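Local coordinates for acyl-CoA thioesterase (Alicyclobacillus acidocaldarius subsp. acidocaldarius, PDB 3RQB), which adopts a hotdog fold and probably hydrolyses acyl-CoA thioesters, at the interface of chains A and B. Numbering follows the deposited sequence. Chains: chain A/B, Uncharacterized protein.

Contact 1: the interface of chains A and B. Residues chain A 121-124, 257; chain B 235-238.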
loop_
_atom_site.group_PDB
_atom_site.type_symbol
_atom_site.label_atom_id
_atom_site.label_comp_id
_atom_site.label_asym_id
_atom_site.label_seq_id
_atom_site.Cartn_x
_atom_site.Cartn_y
_atom_site.Cartn_z
ATOM N N HIS A 121 3.524 -10.888 -18.259
ATOM C CA HIS A 121 3.947 -12.094 -17.558
ATOM C C HIS A 121 3.495 -11.997 -16.106
ATOM O O HIS A 121 3.354 -10.906 -15.568
ATOM C CB HIS A 121 5.458 -12.276 -17.632
ATOM C CG HIS A 121 5.974 -13.356 -16.736
ATOM N ND1 HIS A 121 5.793 -14.694 -17.003
ATOM C CD2 HIS A 121 6.651 -13.295 -15.564
ATOM C CE1 HIS A 121 6.344 -15.413 -16.041
ATOM N NE2 HIS A 121 6.870 -14.587 -15.154
ATOM N N THR A 122 3.240 -13.129 -15.469
ATOM C CA THR A 122 2.868 -13.093 -14.055
ATOM C C THR A 122 3.880 -13.901 -13.231
ATOM O O THR A 122 4.072 -15.101 -13.446
ATOM C CB THR A 122 1.405 -13.564 -13.815
ATOM O OG1 THR A 122 1.222 -14.844 -14.414
ATOM C CG2 THR A 122 0.382 -12.576 -14.431
ATOM N N GLU A 123 4.549 -13.219 -12.307
ATOM C CA GLU A 123 5.674 -13.803 -11.577
ATOM C C GLU A 123 5.261 -14.803 -10.506
ATOM O O GLU A 123 5.801 -15.910 -10.448
ATOM C CB GLU A 123 6.538 -12.701 -10.954
ATOM C CG GLU A 123 7.863 -13.201 -10.395
ATOM C CD GLU A 123 8.659 -14.017 -11.407
ATOM O OE1 GLU A 123 8.380 -13.912 -12.623
ATOM O OE2 GLU A 123 9.565 -14.770 -10.983
ATOM N N ALA A 124 4.303 -14.406 -9.668
ATOM C CA ALA A 124 3.911 -15.197 -8.503
ATOM C C ALA A 124 3.148 -16.448 -8.892
ATOM O O ALA A 124 2.516 -16.493 -9.947
ATOM C CB ALA A 124 3.098 -14.359 -7.535
ATOM N N LEU A 257 -4.151 -13.211 -12.310
ATOM C CA LEU A 257 -3.990 -12.351 -11.147
ATOM C C LEU A 257 -4.763 -11.037 -11.310
ATOM O O LEU A 257 -4.569 -10.267 -12.253
ATOM C CB LEU A 257 -2.521 -12.068 -10.869
ATOM C CG LEU A 257 -2.345 -10.902 -9.905
ATOM C CD1 LEU A 257 -2.832 -11.277 -8.521
ATOM C CD2 LEU A 257 -0.892 -10.510 -9.876
ATOM N N ARG B 235 10.331 -8.192 -4.701
ATOM C CA ARG B 235 9.814 -9.192 -5.621
ATOM C C ARG B 235 8.702 -8.552 -6.434
ATOM O O ARG B 235 8.264 -7.430 -6.155
ATOM C CB ARG B 235 9.336 -10.460 -4.891
ATOM C CG ARG B 235 7.965 -10.363 -4.227
ATOM C CD ARG B 235 7.593 -11.645 -3.462
ATOM N NE ARG B 235 6.316 -11.521 -2.745
ATOM C CZ ARG B 235 5.136 -11.958 -3.194
ATOM N NH1 ARG B 235 5.050 -12.568 -4.375
ATOM N NH2 ARG B 235 4.037 -11.788 -2.459
ATOM N N ALA B 236 8.293 -9.240 -7.485
ATOM C CA ALA B 236 7.219 -8.748 -8.321
ATOM C C ALA B 236 6.103 -9.762 -8.301
ATOM O O ALA B 236 6.295 -10.913 -7.914
ATOM C CB ALA B 236 7.707 -8.531 -9.743
ATOM N N THR B 237 4.918 -9.323 -8.686
ATOM C CA THR B 237 3.780 -10.222 -8.735
ATOM C C THR B 237 3.397 -10.509 -10.186
ATOM O O THR B 237 3.502 -11.639 -10.655
ATOM C CB THR B 237 2.597 -9.658 -7.952
ATOM O OG1 THR B 237 3.087 -8.950 -6.805
ATOM C CG2 THR B 237 1.700 -10.785 -7.499
ATOM N N GLY B 238 2.973 -9.482 -10.906
ATOM C CA GLY B 238 2.634 -9.666 -12.299
ATOM C C GLY B 238 2.912 -8.423 -13.109
ATOM O O GLY B 238 3.229 -7.372 -12.554
#

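Contact 2: the interface of chains A and B. Residues chain A 237-238, 244-245, 263-264; chain B 214, 216, 257, 260.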
loop_
_atom_site.group_PDB
_atom_site.type_symbol
_atom_site.label_atom_id
_atom_site.label_comp_id
_atom_site.label_asym_id
_atom_site.label_seq_id
_atom_site.Cartn_x
_atom_site.Cartn_y
_atom_site.Cartn_z
ATOM N N THR A 237 3.799 -10.763 7.164
ATOM C CA THR A 237 5.241 -10.778 7.394
ATOM C C THR A 237 5.651 -10.845 8.880
ATOM O O THR A 237 6.519 -11.635 9.259
ATOM C CB THR A 237 5.928 -9.616 6.663
ATOM O OG1 THR A 237 5.093 -8.455 6.734
ATOM C CG2 THR A 237 6.134 -9.982 5.198
ATOM N N GLY A 238 5.004 -10.046 9.722
ATOM C CA GLY A 238 5.384 -9.989 11.121
ATOM C C GLY A 238 4.444 -9.226 12.037
ATOM O O GLY A 238 3.590 -8.458 11.586
ATOM N N PHE A 244 0.482 -5.668 13.052
ATOM C CA PHE A 244 0.901 -6.641 12.066
ATOM C C PHE A 244 0.419 -6.144 10.713
ATOM O O PHE A 244 -0.342 -5.174 10.632
ATOM C CB PHE A 244 0.291 -7.995 12.372
ATOM C CG PHE A 244 -1.200 -7.982 12.400
ATOM C CD1 PHE A 244 -1.875 -7.502 13.505
ATOM C CD2 PHE A 244 -1.927 -8.440 11.315
ATOM C CE1 PHE A 244 -3.250 -7.488 13.535
ATOM C CE2 PHE A 244 -3.304 -8.431 11.338
ATOM C CZ PHE A 244 -3.967 -7.956 12.454
ATOM N N ASP A 245 0.861 -6.804 9.652
ATOM C CA ASP A 245 0.458 -6.415 8.315
ATOM C C ASP A 245 -0.232 -7.587 7.659
ATOM O O ASP A 245 -0.146 -8.718 8.140
ATOM C CB ASP A 245 1.674 -6.029 7.484
ATOM C CG ASP A 245 2.464 -7.240 7.016
ATOM O OD1 ASP A 245 2.576 -8.221 7.788
ATOM O OD2 ASP A 245 2.966 -7.213 5.871
ATOM N N GLN A 263 -2.577 -4.323 4.131
ATOM C CA GLN A 263 -3.394 -3.777 5.172
ATOM C C GLN A 263 -2.457 -3.579 6.327
ATOM O O GLN A 263 -1.508 -4.343 6.490
ATOM C CB GLN A 263 -4.447 -4.797 5.533
ATOM C CG GLN A 263 -5.378 -4.360 6.606
ATOM C CD GLN A 263 -6.721 -5.023 6.443
ATOM O OE1 GLN A 263 -7.094 -5.411 5.329
ATOM N NE2 GLN A 263 -7.453 -5.174 7.544
ATOM N N LEU A 264 -2.690 -2.551 7.126
ATOM C CA LEU A 264 -1.918 -2.437 8.342
ATOM C C LEU A 264 -2.839 -2.428 9.530
ATOM O O LEU A 264 -3.793 -1.656 9.569
ATOM C CB LEU A 264 -1.062 -1.193 8.337
ATOM C CG LEU A 264 -0.109 -1.251 9.528
ATOM C CD1 LEU A 264 0.836 -2.447 9.392
ATOM C CD2 LEU A 264 0.660 0.051 9.648
ATOM N N TYR B 214 4.940 0.359 5.235
ATOM C CA TYR B 214 4.527 0.145 6.609
ATOM C C TYR B 214 5.790 -0.006 7.444
ATOM O O TYR B 214 6.678 -0.788 7.075
ATOM C CB TYR B 214 3.706 -1.141 6.695
ATOM C CG TYR B 214 2.415 -1.125 5.908
ATOM C CD1 TYR B 214 1.897 0.063 5.398
ATOM C CD2 TYR B 214 1.703 -2.294 5.698
ATOM C CE1 TYR B 214 0.705 0.080 4.699
ATOM C CE2 TYR B 214 0.512 -2.290 4.997
ATOM C CZ TYR B 214 0.016 -1.105 4.500
ATOM O OH TYR B 214 -1.173 -1.109 3.808
ATOM N N LEU B 216 7.159 -1.728 10.390
ATOM C CA LEU B 216 6.743 -2.784 11.312
ATOM C C LEU B 216 7.526 -2.732 12.618
ATOM O O LEU B 216 6.995 -3.016 13.700
ATOM C CB LEU B 216 6.839 -4.160 10.641
ATOM C CG LEU B 216 5.900 -4.257 9.435
ATOM C CD1 LEU B 216 6.419 -5.233 8.387
ATOM C CD2 LEU B 216 4.484 -4.610 9.886
ATOM N N LEU B 257 12.651 -7.576 11.140
ATOM C CA LEU B 257 11.958 -7.070 9.970
ATOM C C LEU B 257 11.578 -5.615 10.204
ATOM O O LEU B 257 10.761 -5.296 11.069
ATOM C CB LEU B 257 10.699 -7.892 9.710
ATOM C CG LEU B 257 9.828 -7.370 8.568
ATOM C CD1 LEU B 257 10.571 -7.477 7.249
ATOM C CD2 LEU B 257 8.516 -8.130 8.502
ATOM N N THR B 260 7.915 -2.951 5.278
ATOM C CA THR B 260 7.413 -3.627 4.103
ATOM C C THR B 260 6.886 -2.555 3.156
ATOM O O THR B 260 6.366 -1.527 3.605
ATOM C CB THR B 260 6.308 -4.647 4.468
ATOM O OG1 THR B 260 5.872 -5.336 3.288
ATOM C CG2 THR B 260 5.122 -3.948 5.106
#

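Contact 1: the interface of chains A and B
The backbone carbonyl of B:Thr237 carries the polar part of this contact: its O accepts hydrogen bonds from two successive amides of chain A. A:Ala124 N reaches B:Thr237 O at 3.0 Å and lies in the carbonyl plane, on a lone pair, with 158° at the hydrogen. A:Glu123 N comes to the same oxygen at 2.5 Å, tilted 27° from that plane and more bent. Beside this pair, A:Thr122 and B:Gly238 form an antiparallel beta bridge, bringing the short strand 121-122 of chain A against strand 230-240 of chain B.

Within chain A, the ring of A:His121 holds the end of the A:Glu123 side chain. NE2 of the imidazole gives a hydrogen bond of 3.0 Å to the carboxylate OE1 of A:Glu123, which sits in the ring plane and is met nearly along its C-O axis. The bend of the glutamate at chi2 (52°) folds the carboxylate back toward the histidine, while its CB and CG stay near the carbonyl O of B:Ala236.

Apolar packing gathers on the methyl of B:Thr237. With CG2 anti to its own backbone N, this branch meets A:Leu257 CD2 at 3.5 Å, the two side chains crossing at about a right angle. The methyl CB of A:Ala124 touches the same CG2 at 3.8 Å. Together these contacts tie the segment that follows strand 121-122 to a strand of the partner, helping to hold the two copies together in the deposited dimer.

Contact 2: the interface of chains A and B
This is a mainly apolar patch of a two-fold symmetric interface between two hotdog-fold subunits of the acyl-CoA thioesterase family, and it packs strand and loop residues of one copy against the other in the deposited dimer, which may be the biological one. The phenol ring of B:Tyr214 lies alongside A:Leu264, the two side chains running past each other in opposite directions. A:Leu264 CB sits over the centre of one ring face, 3.9 Å from the centroid in a CH-pi contact, while its CD1 touches ring carbon CD2 of B:Tyr214 at 3.8 Å. The tyrosine's CG is anti to its carbonyl carbon (chi1 -63°), and the ring extends toward the backbone of A:Gln263, whose N lies in the ring plane at the edge. An alanine in place of B:Tyr214 would probably open a gap beside A:Leu264 and deprive its CB of the aromatic face.

Next to this, B:Leu257 and B:Leu216 pack against A:Thr237 and A:Asp245. The CD2 methyl of B:Leu257 meets A:Thr237 CB at 3.5 Å, on the beta carbon rather than on the threonine methyl. The two branches of B:Leu216 divide their contacts, CD1 toward the hydroxyl OG1 of A:Thr237 and CD2 against A:Asp245 CB at 4.0 Å.

No polar bond crosses here; the polar groups pair within chain A. The amide N of A:Thr237 gives a hydrogen bond of 2.9 Å to A:Asp245 OD1, on the syn lone pair. The A:Thr237 hydroxyl OG1 bonds to OD2 of the same carboxylate at 2.6 Å, from above its plane. Held at both oxygens, the carboxylate is fixed in rotation, with OD2 near the methyl CG2 of B:Thr260.

The centres of contact 1 and contact 2 lie about 20 Å apart along the same two-fold interface. Positions 237 and 238 come from chain B in contact 1 and from chain A in contact 2, and position 257 exchanges chains the opposite way. Strand 257-267 supplies residues to both, from chain A alone in contact 1 and from both chains in contact 2. A:Leu257 meets B:Thr237 in one and B:Leu257 meets A:Thr237 in the other, with the threonine turned differently, so the symmetry is not exact in detail here. Both contacts and their symmetry mates probably help hold the same dimer together.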